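Local coordinates for cell wall surface anchor family protein (Streptococcus agalactiae, PDB 3PHS), which serves as a minor pilin of the Gram-positive pilus, in which an IgG-like domain mediates adhesion to lung epithelial cells, at residues L15-L20 and Y47-L52; H19-D24 and I131-G136; E33-E38 and V126-I131; K151-V156 and E210-Y215. All coordinates share one frame; numbering follows the deposited sequence.

Contact 1: residues L15-L20 and Y47-L52; sequences LTIVHL and YQLYQL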
loop_
_atom_site.group_PDB
_atom_site.type_symbol
_atom_site.label_atom_id
_atom_site.label_comp_id
_atom_site.label_asym_id
_atom_site.label_seq_id
_atom_site.Cartn_x
_atom_site.Cartn_y
_atom_site.Cartn_z
ATOM N N LEU A 15 -9.819 -24.962 -4.622
ATOM C CA LEU A 15 -9.719 -23.792 -3.756
ATOM C C LEU A 15 -10.299 -22.602 -4.491
ATOM O O LEU A 15 -9.977 -22.385 -5.662
ATOM C CB LEU A 15 -8.251 -23.521 -3.413
ATOM C CG LEU A 15 -7.939 -22.220 -2.681
ATOM C CD1 LEU A 15 -8.597 -22.184 -1.297
ATOM C CD2 LEU A 15 -6.422 -22.013 -2.556
ATOM N N THR A 16 -11.141 -21.830 -3.796
ATOM C CA THR A 16 -11.769 -20.641 -4.380
ATOM C C THR A 16 -11.448 -19.482 -3.476
ATOM O O THR A 16 -11.721 -19.551 -2.293
ATOM C CB THR A 16 -13.316 -20.783 -4.474
ATOM O OG1 THR A 16 -13.651 -21.913 -5.298
ATOM C CG2 THR A 16 -13.957 -19.512 -5.083
ATOM N N ILE A 17 -10.842 -18.430 -4.031
ATOM C CA ILE A 17 -10.540 -17.222 -3.261
ATOM C C ILE A 17 -11.590 -16.220 -3.666
ATOM O O ILE A 17 -11.739 -15.947 -4.852
ATOM C CB ILE A 17 -9.121 -16.638 -3.622
ATOM C CG1 ILE A 17 -7.972 -17.646 -3.401
ATOM C CG2 ILE A 17 -8.851 -15.323 -2.895
ATOM C CD1 ILE A 17 -8.122 -18.591 -2.323
ATOM N N VAL A 18 -12.322 -15.673 -2.695
ATOM C CA VAL A 18 -13.402 -14.727 -2.996
ATOM C C VAL A 18 -12.989 -13.353 -2.511
ATOM O O VAL A 18 -12.852 -13.120 -1.306
ATOM C CB VAL A 18 -14.760 -15.155 -2.354
ATOM C CG1 VAL A 18 -15.941 -14.325 -2.902
ATOM C CG2 VAL A 18 -15.037 -16.638 -2.611
ATOM N N HIS A 19 -12.780 -12.441 -3.463
ATOM C CA HIS A 19 -12.303 -11.099 -3.150
ATOM C C HIS A 19 -13.469 -10.099 -3.093
ATOM O O HIS A 19 -13.986 -9.703 -4.131
ATOM C CB HIS A 19 -11.269 -10.673 -4.214
ATOM C CG HIS A 19 -10.589 -9.373 -3.910
ATOM N ND1 HIS A 19 -9.250 -9.284 -3.596
ATOM C CD2 HIS A 19 -11.065 -8.102 -3.889
ATOM C CE1 HIS A 19 -8.935 -8.022 -3.361
ATOM N NE2 HIS A 19 -10.016 -7.281 -3.539
ATOM N N LEU A 20 -13.877 -9.716 -1.878
ATOM C CA LEU A 20 -15.018 -8.812 -1.650
ATOM C C LEU A 20 -14.569 -7.579 -0.898
ATOM O O LEU A 20 -13.836 -7.678 0.094
ATOM C CB LEU A 20 -16.125 -9.504 -0.829
ATOM C CG LEU A 20 -16.647 -10.830 -1.407
ATOM C CD1 LEU A 20 -17.688 -11.474 -0.484
ATOM C CD2 LEU A 20 -17.224 -10.590 -2.809
ATOM N N TYR A 47 -4.263 -13.413 -7.758
ATOM C CA TYR A 47 -3.855 -14.212 -6.592
ATOM C C TYR A 47 -2.797 -15.243 -6.982
ATOM O O TYR A 47 -2.871 -15.864 -8.058
ATOM C CB TYR A 47 -5.077 -14.905 -5.939
ATOM C CG TYR A 47 -5.820 -13.962 -5.026
ATOM C CD1 TYR A 47 -6.864 -13.168 -5.506
ATOM C CD2 TYR A 47 -5.441 -13.815 -3.694
ATOM C CE1 TYR A 47 -7.529 -12.278 -4.663
ATOM C CE2 TYR A 47 -6.094 -12.904 -2.849
ATOM C CZ TYR A 47 -7.138 -12.151 -3.343
ATOM O OH TYR A 47 -7.785 -11.263 -2.501
ATOM N N GLN A 48 -1.794 -15.388 -6.127
ATOM C CA GLN A 48 -0.825 -16.451 -6.289
ATOM C C GLN A 48 -0.828 -17.332 -5.059
ATOM O O GLN A 48 -0.917 -16.835 -3.939
ATOM C CB GLN A 48 0.562 -15.879 -6.546
ATOM C CG GLN A 48 0.576 -15.140 -7.840
ATOM C CD GLN A 48 1.903 -14.542 -8.194
ATOM O OE1 GLN A 48 2.110 -14.160 -9.355
ATOM N NE2 GLN A 48 2.807 -14.442 -7.228
ATOM N N LEU A 49 -0.688 -18.636 -5.294
ATOM C CA LEU A 49 -0.636 -19.623 -4.228
ATOM C C LEU A 49 0.677 -20.388 -4.322
ATOM O O LEU A 49 0.981 -20.962 -5.367
ATOM C CB LEU A 49 -1.861 -20.558 -4.304
ATOM C CG LEU A 49 -3.185 -20.166 -3.618
ATOM C CD1 LEU A 49 -3.087 -20.314 -2.126
ATOM C CD2 LEU A 49 -3.701 -18.765 -3.952
ATOM N N TYR A 50 1.447 -20.379 -3.230
ATOM C CA TYR A 50 2.772 -21.003 -3.161
ATOM C C TYR A 50 2.668 -22.274 -2.330
ATOM O O TYR A 50 2.316 -22.228 -1.151
ATOM C CB TYR A 50 3.791 -20.024 -2.583
ATOM C CG TYR A 50 4.060 -18.900 -3.555
ATOM C CD1 TYR A 50 3.189 -17.809 -3.652
ATOM C CD2 TYR A 50 5.131 -18.975 -4.439
ATOM C CE1 TYR A 50 3.423 -16.786 -4.576
ATOM C CE2 TYR A 50 5.368 -17.966 -5.372
ATOM C CZ TYR A 50 4.523 -16.874 -5.419
ATOM O OH TYR A 50 4.767 -15.911 -6.356
ATOM N N GLN A 51 2.906 -23.410 -2.979
ATOM C CA GLN A 51 2.868 -24.704 -2.302
ATOM C C GLN A 51 4.113 -24.862 -1.416
ATOM O O GLN A 51 5.235 -24.876 -1.925
ATOM C CB GLN A 51 2.866 -25.788 -3.370
ATOM C CG GLN A 51 2.505 -27.181 -2.936
ATOM C CD GLN A 51 2.503 -28.064 -4.178
ATOM O OE1 GLN A 51 1.459 -28.313 -4.775
ATOM N NE2 GLN A 51 3.671 -28.427 -4.632
ATOM N N LEU A 52 3.917 -24.987 -0.105
ATOM C CA LEU A 52 5.058 -25.108 0.821
ATOM C C LEU A 52 5.822 -26.415 0.622
ATOM O O LEU A 52 5.223 -27.441 0.317
ATOM C CB LEU A 52 4.613 -24.993 2.284
ATOM C CG LEU A 52 4.576 -23.589 2.879
ATOM C CD1 LEU A 52 3.586 -22.687 2.119
ATOM C CD2 LEU A 52 4.243 -23.649 4.358
#
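His-19 and Tyr-47 make the polar link of this buried contact: His-19 ND1 and Tyr-47 OH are hydrogen-bonded at 2.7 Å, and either could be the donor. The two rings meet rim to rim, their centroids 5.8 Å apart and their planes turned by 61°, so the bond closes at the edge of both rings and not over a face. His-19 has CG anti to the backbone N (chi1 -173°), which carries the imidazole towards the facing strand.

A CH-pi contact lies two residues earlier on the same strand. Ile-17 CG2 stands over the centre of the Tyr-47 ring, 3.5 Å from the centroid and almost on the ring normal. Its distances to the six ring carbons are nearly equal, which confirms central placement. The tyrosine is therefore gripped twice, by a methyl on one face and by the histidine nitrogen at its hydroxyl.

Purely apolar packing completes the set. Leu-15 and Leu-49 reach towards each other tip to tip, CD2 of Leu-15 lying 3.8 Å from CD1 of Leu-49; Ile-17 CG1 approaches Leu-49 CD2 more loosely at 4.4 Å.

The strand axes pass 9.9 Å apart, the spacing of facing sheets in a β-sandwich, consistent with this pilin's Ig-like folds. Strand 13-21 pairs with strands 125-127 and 89-95 in one sheet, strand 46-52 lies between 76-83 and 98-106 in the other, and Phe-92 touches Leu-15, Ile-17 and Leu-49.

Contact 2: residues H19-D24 and I131-G136; sequences HLEARD and IIWSTG
Ile-131 and Trp-133 belong to the extended connection between the two β-sandwich halves of the pilin, and here that connection packs against the end of strand 13-21 and the loop after it. The connection leads from strand 125-127, the last of the N-terminal sandwich, into strand 135-146, and residues 131-136 form its later part.

Ile-131 enters by its terminal methyl: CD1 sits over the centre of the His-19 imidazole, 3.4 Å from the centroid and close to the ring normal. The edge of that ring is already engaged through ND1 by Tyr-47, so the histidine is fixed at both edge and face.

Glu-21 CB covers one face of the Trp-133 indole, 3.8 Å from the centroid of the five-membered ring, while Ser-134 OG lies over the opposite face towards the rim. The Glu-21 carboxylate continues past Trp-133 CB, its plane only 13° from that of the ring. Nearby, Asp-24 forms a salt bridge with Lys-228 of the second sandwich, adding a charged tie between the halves.

One water joins the backbones, donating to Ile-131 O (2.6 Å) and Leu-20 O and accepting from Ala-22 N (3.1 Å). Trp-133 NE1 donates to Ala-22 O over 2.8 Å at an N-H...O angle of 157°; the oxygen lies in the indole plane, whereas NE1 stands above the plane of the carbonyl.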
loop_
_atom_site.group_PDB
_atom_site.type_symbol
_atom_site.label_atom_id
_atom_site.label_comp_id
_atom_site.label_asym_id
_atom_site.label_seq_id
_atom_site.Cartn_x
_atom_site.Cartn_y
_atom_site.Cartn_z
ATOM N N HIS A 19 -12.780 -12.441 -3.463
ATOM C CA HIS A 19 -12.303 -11.099 -3.150
ATOM C C HIS A 19 -13.469 -10.099 -3.093
ATOM O O HIS A 19 -13.986 -9.703 -4.131
ATOM C CB HIS A 19 -11.269 -10.673 -4.214
ATOM C CG HIS A 19 -10.589 -9.373 -3.910
ATOM N ND1 HIS A 19 -9.250 -9.284 -3.596
ATOM C CD2 HIS A 19 -11.065 -8.102 -3.889
ATOM C CE1 HIS A 19 -8.935 -8.022 -3.361
ATOM N NE2 HIS A 19 -10.016 -7.281 -3.539
ATOM N N LEU A 20 -13.877 -9.716 -1.878
ATOM C CA LEU A 20 -15.018 -8.812 -1.650
ATOM C C LEU A 20 -14.569 -7.579 -0.898
ATOM O O LEU A 20 -13.836 -7.678 0.094
ATOM C CB LEU A 20 -16.125 -9.504 -0.829
ATOM C CG LEU A 20 -16.647 -10.830 -1.407
ATOM C CD1 LEU A 20 -17.688 -11.474 -0.484
ATOM C CD2 LEU A 20 -17.224 -10.590 -2.809
ATOM N N GLU A 21 -15.003 -6.413 -1.367
ATOM C CA GLU A 21 -14.832 -5.204 -0.588
ATOM C C GLU A 21 -16.079 -5.062 0.281
ATOM O O GLU A 21 -17.173 -4.818 -0.228
ATOM C CB GLU A 21 -14.606 -3.975 -1.493
ATOM C CG GLU A 21 -13.204 -3.990 -2.127
ATOM C CD GLU A 21 -12.917 -2.809 -3.048
ATOM O OE1 GLU A 21 -13.836 -2.012 -3.357
ATOM O OE2 GLU A 21 -11.756 -2.718 -3.489
ATOM N N ALA A 22 -15.891 -5.240 1.580
ATOM C CA ALA A 22 -16.985 -5.248 2.542
ATOM C C ALA A 22 -16.770 -4.136 3.557
ATOM O O ALA A 22 -15.642 -3.677 3.751
ATOM C CB ALA A 22 -17.053 -6.618 3.250
ATOM N N ARG A 23 -17.844 -3.729 4.224
ATOM C CA ARG A 23 -17.766 -2.748 5.314
ATOM C C ARG A 23 -17.333 -3.427 6.612
ATOM O O ARG A 23 -17.601 -4.621 6.812
ATOM C CB ARG A 23 -19.149 -2.106 5.545
ATOM C CG ARG A 23 -19.808 -1.454 4.308
ATOM C CD ARG A 23 -21.305 -1.181 4.546
ATOM N NE ARG A 23 -22.126 -2.406 4.527
ATOM C CZ ARG A 23 -23.459 -2.431 4.593
ATOM N NH1 ARG A 23 -24.144 -1.300 4.671
ATOM N NH2 ARG A 23 -24.122 -3.588 4.587
ATOM N N ASP A 24 -16.705 -2.675 7.517
ATOM C CA ASP A 24 -16.262 -3.261 8.781
ATOM C C ASP A 24 -17.439 -3.991 9.446
ATOM O O ASP A 24 -17.249 -5.054 10.036
ATOM C CB ASP A 24 -15.659 -2.215 9.735
ATOM C CG ASP A 24 -14.233 -1.791 9.351
ATOM O OD1 ASP A 24 -13.695 -2.231 8.303
ATOM O OD2 ASP A 24 -13.642 -0.993 10.121
ATOM N N ILE A 131 -9.504 -7.803 3.346
ATOM C CA ILE A 131 -9.201 -6.826 2.325
ATOM C C ILE A 131 -9.510 -5.444 2.866
ATOM O O ILE A 131 -10.593 -5.211 3.382
ATOM C CB ILE A 131 -10.019 -7.108 1.038
ATOM C CG1 ILE A 131 -9.503 -8.388 0.359
ATOM C CG2 ILE A 131 -9.913 -5.937 0.019
ATOM C CD1 ILE A 131 -10.595 -9.099 -0.420
ATOM N N ILE A 132 -8.548 -4.538 2.747
ATOM C CA ILE A 132 -8.795 -3.155 3.135
ATOM C C ILE A 132 -8.879 -2.295 1.881
ATOM O O ILE A 132 -8.153 -2.522 0.903
ATOM C CB ILE A 132 -7.788 -2.584 4.186
ATOM C CG1 ILE A 132 -6.356 -2.604 3.658
ATOM C CG2 ILE A 132 -7.926 -3.320 5.555
ATOM C CD1 ILE A 132 -5.407 -1.648 4.423
ATOM N N TRP A 133 -9.777 -1.317 1.914
ATOM C CA TRP A 133 -10.084 -0.526 0.719
ATOM C C TRP A 133 -10.553 0.893 1.023
ATOM O O TRP A 133 -10.477 1.726 0.150
ATOM C CB TRP A 133 -11.156 -1.237 -0.131
ATOM C CG TRP A 133 -12.426 -1.472 0.622
ATOM C CD1 TRP A 133 -12.745 -2.576 1.365
ATOM C CD2 TRP A 133 -13.535 -0.576 0.729
ATOM N NE1 TRP A 133 -13.999 -2.422 1.920
ATOM C CE2 TRP A 133 -14.504 -1.204 1.543
ATOM C CE3 TRP A 133 -13.807 0.701 0.215
ATOM C CZ2 TRP A 133 -15.734 -0.597 1.853
ATOM C CZ3 TRP A 133 -15.042 1.303 0.533
ATOM C CH2 TRP A 133 -15.973 0.655 1.336
ATOM N N SER A 134 -11.049 1.147 2.237
ATOM C CA SER A 134 -11.625 2.466 2.594
ATOM C C SER A 134 -10.558 3.558 2.551
ATOM O O SER A 134 -9.443 3.377 3.067
ATOM C CB SER A 134 -12.251 2.397 3.995
ATOM O OG SER A 134 -13.485 1.688 3.947
ATOM N N THR A 135 -10.898 4.709 1.969
ATOM C CA THR A 135 -9.871 5.752 1.748
ATOM C C THR A 135 -9.996 6.943 2.694
ATOM O O THR A 135 -11.036 7.173 3.287
ATOM C CB THR A 135 -9.860 6.265 0.289
ATOM O OG1 THR A 135 -11.116 6.910 -0.025
ATOM C CG2 THR A 135 -9.575 5.113 -0.697
ATOM N N GLY A 136 -8.909 7.688 2.835
ATOM C CA GLY A 136 -8.971 9.015 3.441
ATOM C C GLY A 136 -8.002 9.897 2.686
ATOM O O GLY A 136 -7.472 9.502 1.660
HETATM O O HOH W 1 -13.030 -5.888 2.593
#

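Contact 3: residues E33-E38 and V126-I131; sequences EIAPKE and VIYPKI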
loop_
_atom_site.group_PDB
_atom_site.type_symbol
_atom_site.label_atom_id
_atom_site.label_comp_id
_atom_site.label_asym_id
_atom_site.label_seq_id
_atom_site.Cartn_x
_atom_site.Cartn_y
_atom_site.Cartn_z
ATOM N N GLU A 33 -12.582 -18.532 6.422
ATOM C CA GLU A 33 -13.617 -19.308 5.721
ATOM C C GLU A 33 -15.052 -18.816 5.911
ATOM O O GLU A 33 -15.978 -19.376 5.309
ATOM C CB GLU A 33 -13.489 -20.797 6.035
ATOM C CG GLU A 33 -12.244 -21.419 5.459
ATOM C CD GLU A 33 -12.111 -22.862 5.876
ATOM O OE1 GLU A 33 -12.895 -23.680 5.389
ATOM O OE2 GLU A 33 -11.225 -23.163 6.689
ATOM N N ILE A 34 -15.233 -17.762 6.711
ATOM C CA ILE A 34 -16.576 -17.185 6.943
ATOM C C ILE A 34 -16.835 -16.011 6.009
ATOM O O ILE A 34 -16.141 -15.008 6.108
ATOM C CB ILE A 34 -16.746 -16.700 8.429
ATOM C CG1 ILE A 34 -16.700 -17.880 9.417
ATOM C CG2 ILE A 34 -18.016 -15.857 8.599
ATOM C CD1 ILE A 34 -17.982 -18.747 9.459
ATOM N N ALA A 35 -17.835 -16.139 5.126
ATOM C CA ALA A 35 -18.233 -15.046 4.218
ATOM C C ALA A 35 -18.646 -13.798 4.995
ATOM O O ALA A 35 -19.311 -13.896 6.030
ATOM C CB ALA A 35 -19.381 -15.484 3.284
ATOM N N PRO A 36 -18.248 -12.612 4.499
ATOM C CA PRO A 36 -18.845 -11.424 5.081
ATOM C C PRO A 36 -20.342 -11.392 4.749
ATOM O O PRO A 36 -20.803 -12.065 3.803
ATOM C CB PRO A 36 -18.099 -10.259 4.397
ATOM C CG PRO A 36 -17.517 -10.825 3.184
ATOM C CD PRO A 36 -17.243 -12.291 3.469
ATOM N N LYS A 37 -21.072 -10.608 5.532
ATOM C CA LYS A 37 -22.530 -10.514 5.451
ATOM C C LYS A 37 -22.987 -9.846 4.156
ATOM O O LYS A 37 -24.060 -10.153 3.624
ATOM C CB LYS A 37 -23.051 -9.767 6.685
ATOM C CG LYS A 37 -22.756 -10.512 7.996
ATOM C CD LYS A 37 -23.183 -9.702 9.221
ATOM C CE LYS A 37 -22.874 -10.464 10.526
ATOM N NZ LYS A 37 -23.315 -9.707 11.766
ATOM N N GLU A 38 -22.150 -8.938 3.663
ATOM C CA GLU A 38 -22.352 -8.259 2.397
ATOM C C GLU A 38 -20.947 -8.051 1.858
ATOM O O GLU A 38 -19.963 -8.138 2.612
ATOM C CB GLU A 38 -22.997 -6.874 2.585
ATOM C CG GLU A 38 -24.445 -6.833 3.126
ATOM C CD GLU A 38 -25.463 -7.438 2.177
ATOM O OE1 GLU A 38 -25.270 -7.358 0.941
ATOM O OE2 GLU A 38 -26.472 -8.004 2.685
ATOM N N VAL A 126 -13.118 -22.705 0.527
ATOM C CA VAL A 126 -13.543 -21.382 0.051
ATOM C C VAL A 126 -13.012 -20.354 1.070
ATOM O O VAL A 126 -13.279 -20.451 2.264
ATOM C CB VAL A 126 -15.066 -21.291 -0.119
ATOM C CG1 VAL A 126 -15.490 -19.874 -0.571
ATOM C CG2 VAL A 126 -15.567 -22.347 -1.128
ATOM N N ILE A 127 -12.237 -19.389 0.597
ATOM C CA ILE A 127 -11.578 -18.469 1.522
ATOM C C ILE A 127 -11.831 -17.028 1.098
ATOM O O ILE A 127 -11.905 -16.731 -0.100
ATOM C CB ILE A 127 -10.050 -18.728 1.654
ATOM C CG1 ILE A 127 -9.361 -18.520 0.344
ATOM C CG2 ILE A 127 -9.707 -20.155 2.250
ATOM C CD1 ILE A 127 -8.127 -17.742 0.533
ATOM N N TYR A 128 -11.969 -16.160 2.098
ATOM C CA TYR A 128 -12.275 -14.750 1.913
ATOM C C TYR A 128 -11.101 -13.960 2.504
ATOM O O TYR A 128 -11.049 -13.763 3.723
ATOM C CB TYR A 128 -13.585 -14.383 2.629
ATOM C CG TYR A 128 -14.811 -15.082 2.054
ATOM C CD1 TYR A 128 -15.144 -16.381 2.454
ATOM C CD2 TYR A 128 -15.607 -14.462 1.099
ATOM C CE1 TYR A 128 -16.260 -17.058 1.894
ATOM C CE2 TYR A 128 -16.728 -15.118 0.543
ATOM C CZ TYR A 128 -17.036 -16.418 0.953
ATOM O OH TYR A 128 -18.131 -17.066 0.428
ATOM N N PRO A 129 -10.127 -13.546 1.662
ATOM C CA PRO A 129 -8.999 -12.819 2.269
ATOM C C PRO A 129 -9.486 -11.529 2.928
ATOM O O PRO A 129 -10.520 -10.989 2.530
ATOM C CB PRO A 129 -8.085 -12.515 1.072
ATOM C CG PRO A 129 -8.413 -13.599 0.068
ATOM C CD PRO A 129 -9.910 -13.771 0.217
ATOM N N LYS A 130 -8.753 -11.058 3.932
ATOM C CA LYS A 130 -9.082 -9.801 4.624
ATOM C C LYS A 130 -8.580 -8.660 3.764
ATOM O O LYS A 130 -7.393 -8.595 3.435
ATOM C CB LYS A 130 -8.435 -9.760 6.010
ATOM C CG LYS A 130 -8.902 -10.912 6.899
ATOM C CD LYS A 130 -8.207 -10.927 8.267
ATOM C CE LYS A 130 -8.512 -12.235 9.002
ATOM N NZ LYS A 130 -7.539 -12.467 10.117
ATOM N N ILE A 131 -9.504 -7.803 3.346
ATOM C CA ILE A 131 -9.201 -6.826 2.325
ATOM C C ILE A 131 -9.510 -5.444 2.866
ATOM O O ILE A 131 -10.593 -5.211 3.382
ATOM C CB ILE A 131 -10.019 -7.108 1.038
ATOM C CG1 ILE A 131 -9.503 -8.388 0.359
ATOM C CG2 ILE A 131 -9.913 -5.937 0.019
ATOM C CD1 ILE A 131 -10.595 -9.099 -0.420
HETATM O O HOH W 2 -15.864 -21.211 3.299
HETATM O O HOH W 3 -14.106 -23.595 3.024
#
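Glu-33 comes closest to Ile-127 in the backbone, with 4.7 Å between their CA atoms, and the touching parts of the two segments run at 48° to each other. Residues 33-38 form no regular strand, and no direct hydrogen bond joins them to 126-131; water bridges them instead. One water lies 2.7 Å from Glu-33 O and 2.9 Å from Val-126 O, although it has more acceptors nearby than protons to give. A second lies close to Glu-33 OE1 and accepts from Val-126 N at 2.8 Å.

The segments belong to the edge of the N-terminal sandwich, consistent with an Ig-like fold: 33-38 is part of the long loop between strands 13-21 and 40-41, and it folds over the end of strand 125-127, which pairs in parallel with 13-21.

Tyr-128 carries most of the side-chain contact. Ala-35 lies across one face of its ring, CA over the centre at 3.6 Å from the centroid. Ala-35 CB is displaced towards the hydroxyl end, 3.4 Å from Tyr-128 CZ. Pro-36 CD approaches Tyr-128 CD2 obliquely at 3.6 Å. Glu-33 turns its aliphatic part to the strand, CG lying 3.5 Å from Val-126 O, while its OE2 forms a salt bridge with Lys-125.

Contact 4: residues K151-V156 and E210-Y215; sequences KPLAGV and ETQSGY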
loop_
_atom_site.group_PDB
_atom_site.type_symbol
_atom_site.label_atom_id
_atom_site.label_comp_id
_atom_site.label_asym_id
_atom_site.label_seq_id
_atom_site.Cartn_x
_atom_site.Cartn_y
_atom_site.Cartn_z
ATOM N N LYS A 151 5.775 31.155 6.037
ATOM C CA LYS A 151 4.804 31.453 4.983
ATOM C C LYS A 151 4.701 30.263 4.025
ATOM O O LYS A 151 5.685 29.557 3.815
ATOM C CB LYS A 151 5.209 32.713 4.212
ATOM C CG LYS A 151 6.544 32.580 3.495
ATOM C CD LYS A 151 6.847 33.765 2.576
ATOM C CE LYS A 151 8.085 33.464 1.738
ATOM N NZ LYS A 151 8.516 34.622 0.898
ATOM N N PRO A 152 3.514 30.053 3.431
ATOM C CA PRO A 152 3.347 28.983 2.439
ATOM C C PRO A 152 4.367 29.062 1.303
ATOM O O PRO A 152 4.724 30.155 0.833
ATOM C CB PRO A 152 1.934 29.235 1.891
ATOM C CG PRO A 152 1.233 29.969 2.974
ATOM C CD PRO A 152 2.283 30.856 3.571
ATOM N N LEU A 153 4.839 27.900 0.869
ATOM C CA LEU A 153 5.807 27.830 -0.190
ATOM C C LEU A 153 5.220 27.090 -1.368
ATOM O O LEU A 153 4.838 25.918 -1.239
ATOM C CB LEU A 153 7.051 27.086 0.258
ATOM C CG LEU A 153 8.278 27.829 0.729
ATOM C CD1 LEU A 153 9.376 26.799 0.722
ATOM C CD2 LEU A 153 8.620 29.007 -0.198
ATOM N N ALA A 154 5.196 27.767 -2.512
ATOM C CA ALA A 154 4.683 27.191 -3.752
ATOM C C ALA A 154 5.762 26.503 -4.580
ATOM O O ALA A 154 6.965 26.816 -4.479
ATOM C CB ALA A 154 3.960 28.280 -4.580
ATOM N N GLY A 155 5.345 25.542 -5.396
ATOM C CA GLY A 155 6.257 24.903 -6.329
ATOM C C GLY A 155 7.252 23.908 -5.772
ATOM O O GLY A 155 8.187 23.529 -6.475
ATOM N N VAL A 156 7.071 23.494 -4.510
ATOM C CA VAL A 156 7.917 22.475 -3.885
ATOM C C VAL A 156 7.435 21.086 -4.319
ATOM O O VAL A 156 6.235 20.815 -4.292
ATOM C CB VAL A 156 7.903 22.584 -2.334
ATOM C CG1 VAL A 156 8.768 21.482 -1.670
ATOM C CG2 VAL A 156 8.364 23.972 -1.885
ATOM N N GLU A 210 12.498 18.413 -4.368
ATOM C CA GLU A 210 13.097 19.690 -4.717
ATOM C C GLU A 210 12.337 20.823 -4.048
ATOM O O GLU A 210 11.101 20.882 -4.073
ATOM C CB GLU A 210 13.107 19.861 -6.241
ATOM C CG GLU A 210 13.500 21.256 -6.746
ATOM C CD GLU A 210 13.524 21.331 -8.260
ATOM O OE1 GLU A 210 13.092 20.365 -8.929
ATOM O OE2 GLU A 210 13.979 22.363 -8.787
ATOM N N THR A 211 13.084 21.735 -3.439
ATOM C CA THR A 211 12.447 22.893 -2.849
ATOM C C THR A 211 12.826 24.180 -3.570
ATOM O O THR A 211 13.614 24.148 -4.506
ATOM C CB THR A 211 12.707 22.980 -1.347
ATOM O OG1 THR A 211 11.872 23.994 -0.792
ATOM C CG2 THR A 211 14.180 23.292 -1.042
ATOM N N GLN A 212 12.237 25.293 -3.142
ATOM C CA GLN A 212 12.477 26.591 -3.771
ATOM C C GLN A 212 13.901 27.078 -3.562
ATOM O O GLN A 212 14.595 26.672 -2.620
ATOM C CB GLN A 212 11.537 27.636 -3.212
ATOM C CG GLN A 212 10.171 27.714 -3.854
ATOM C CD GLN A 212 9.517 29.064 -3.591
ATOM O OE1 GLN A 212 10.208 30.054 -3.314
ATOM N NE2 GLN A 212 8.186 29.113 -3.658
ATOM N N SER A 213 14.329 27.966 -4.452
ATOM C CA SER A 213 15.630 28.566 -4.317
ATOM C C SER A 213 15.633 29.456 -3.061
ATOM O O SER A 213 14.673 30.230 -2.785
ATOM C CB SER A 213 16.052 29.309 -5.599
ATOM O OG SER A 213 15.870 30.713 -5.507
ATOM N N GLY A 214 16.685 29.275 -2.281
ATOM C CA GLY A 214 16.865 30.000 -1.043
ATOM C C GLY A 214 16.626 29.125 0.171
ATOM O O GLY A 214 16.937 29.536 1.289
ATOM N N TYR A 215 16.104 27.912 -0.059
ATOM C CA TYR A 215 15.712 26.985 1.015
ATOM C C TYR A 215 16.417 25.640 0.945
ATOM O O TYR A 215 16.885 25.229 -0.109
ATOM C CB TYR A 215 14.195 26.744 1.014
ATOM C CG TYR A 215 13.370 27.976 1.246
ATOM C CD1 TYR A 215 12.922 28.743 0.173
ATOM C CD2 TYR A 215 13.029 28.374 2.538
ATOM C CE1 TYR A 215 12.162 29.872 0.376
ATOM C CE2 TYR A 215 12.261 29.498 2.755
ATOM C CZ TYR A 215 11.841 30.241 1.677
ATOM O OH TYR A 215 11.087 31.342 1.872
HETATM O O HOH W 4 5.796 30.386 -2.690
#
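Leu-153 packs tightly between Gln-212 and Tyr-215 and forms the dense part of the contact. Its CD1 stands over the centre of the Tyr-215 ring, 4.0 Å from the centroid, while CD2 meets Tyr-215 CE1 at 3.7 Å and Gln-212 NE2 at 3.5 Å. The Gln-212 amide is held in turn by Ala-154: NE2 donates to Ala-154 O over 2.7 Å with an N-H...O angle of 170°, the oxygen lying in the amide plane. Val-156 closes this side, CG1 at 3.4 Å from Glu-210 O and CG2 beside Thr-211 OG1, whose hydrogen-bond partner is Asn-238. Buried Gln-212 N has no partner in the model.

The outer side is looser. A water accepts from both Ala-154 N and Gln-212 NE2 (2.9 Å), and Lys-151, with an extended chain, merely brings CE to 3.7 Å from Tyr-215 OH, crossing it at about a right angle. Exposed Ser-213 and Gly-214 lead round a type II turn, with Tyr-215 N bonded to Gln-212 O.

Leu-153 also touches Lys-142 and Asn-238, on parallel neighbouring strands 135-146 and 231-240. This placement is consistent with the Lys-Asn isopeptide bond of prealbumin-like (CnaB-type) pilin domains.

Contacts 1, 2 and 3 form one continuous group around strand 13-21, whereas contact 4 stands apart in the second sandwich. Contacts 1 and 2 share His-19, and their centres are 18 Å apart. Contact 3 lies about 12 Å, centre to centre, from each of them: Val-18 N and Ile-127 O, 2.8 Å apart, probably bond between the paired strands of contacts 1 and 3, and Leu-20 CD1 packs on Pro-36 CG at 3.7 Å between contacts 2 and 3. Contact 4 keeps its nearest atoms about 19 Å from contact 2 and about 32 Å from contact 1. Strand 135-146, which begins in contact 2, pairs with strand 149-152 of contact 4.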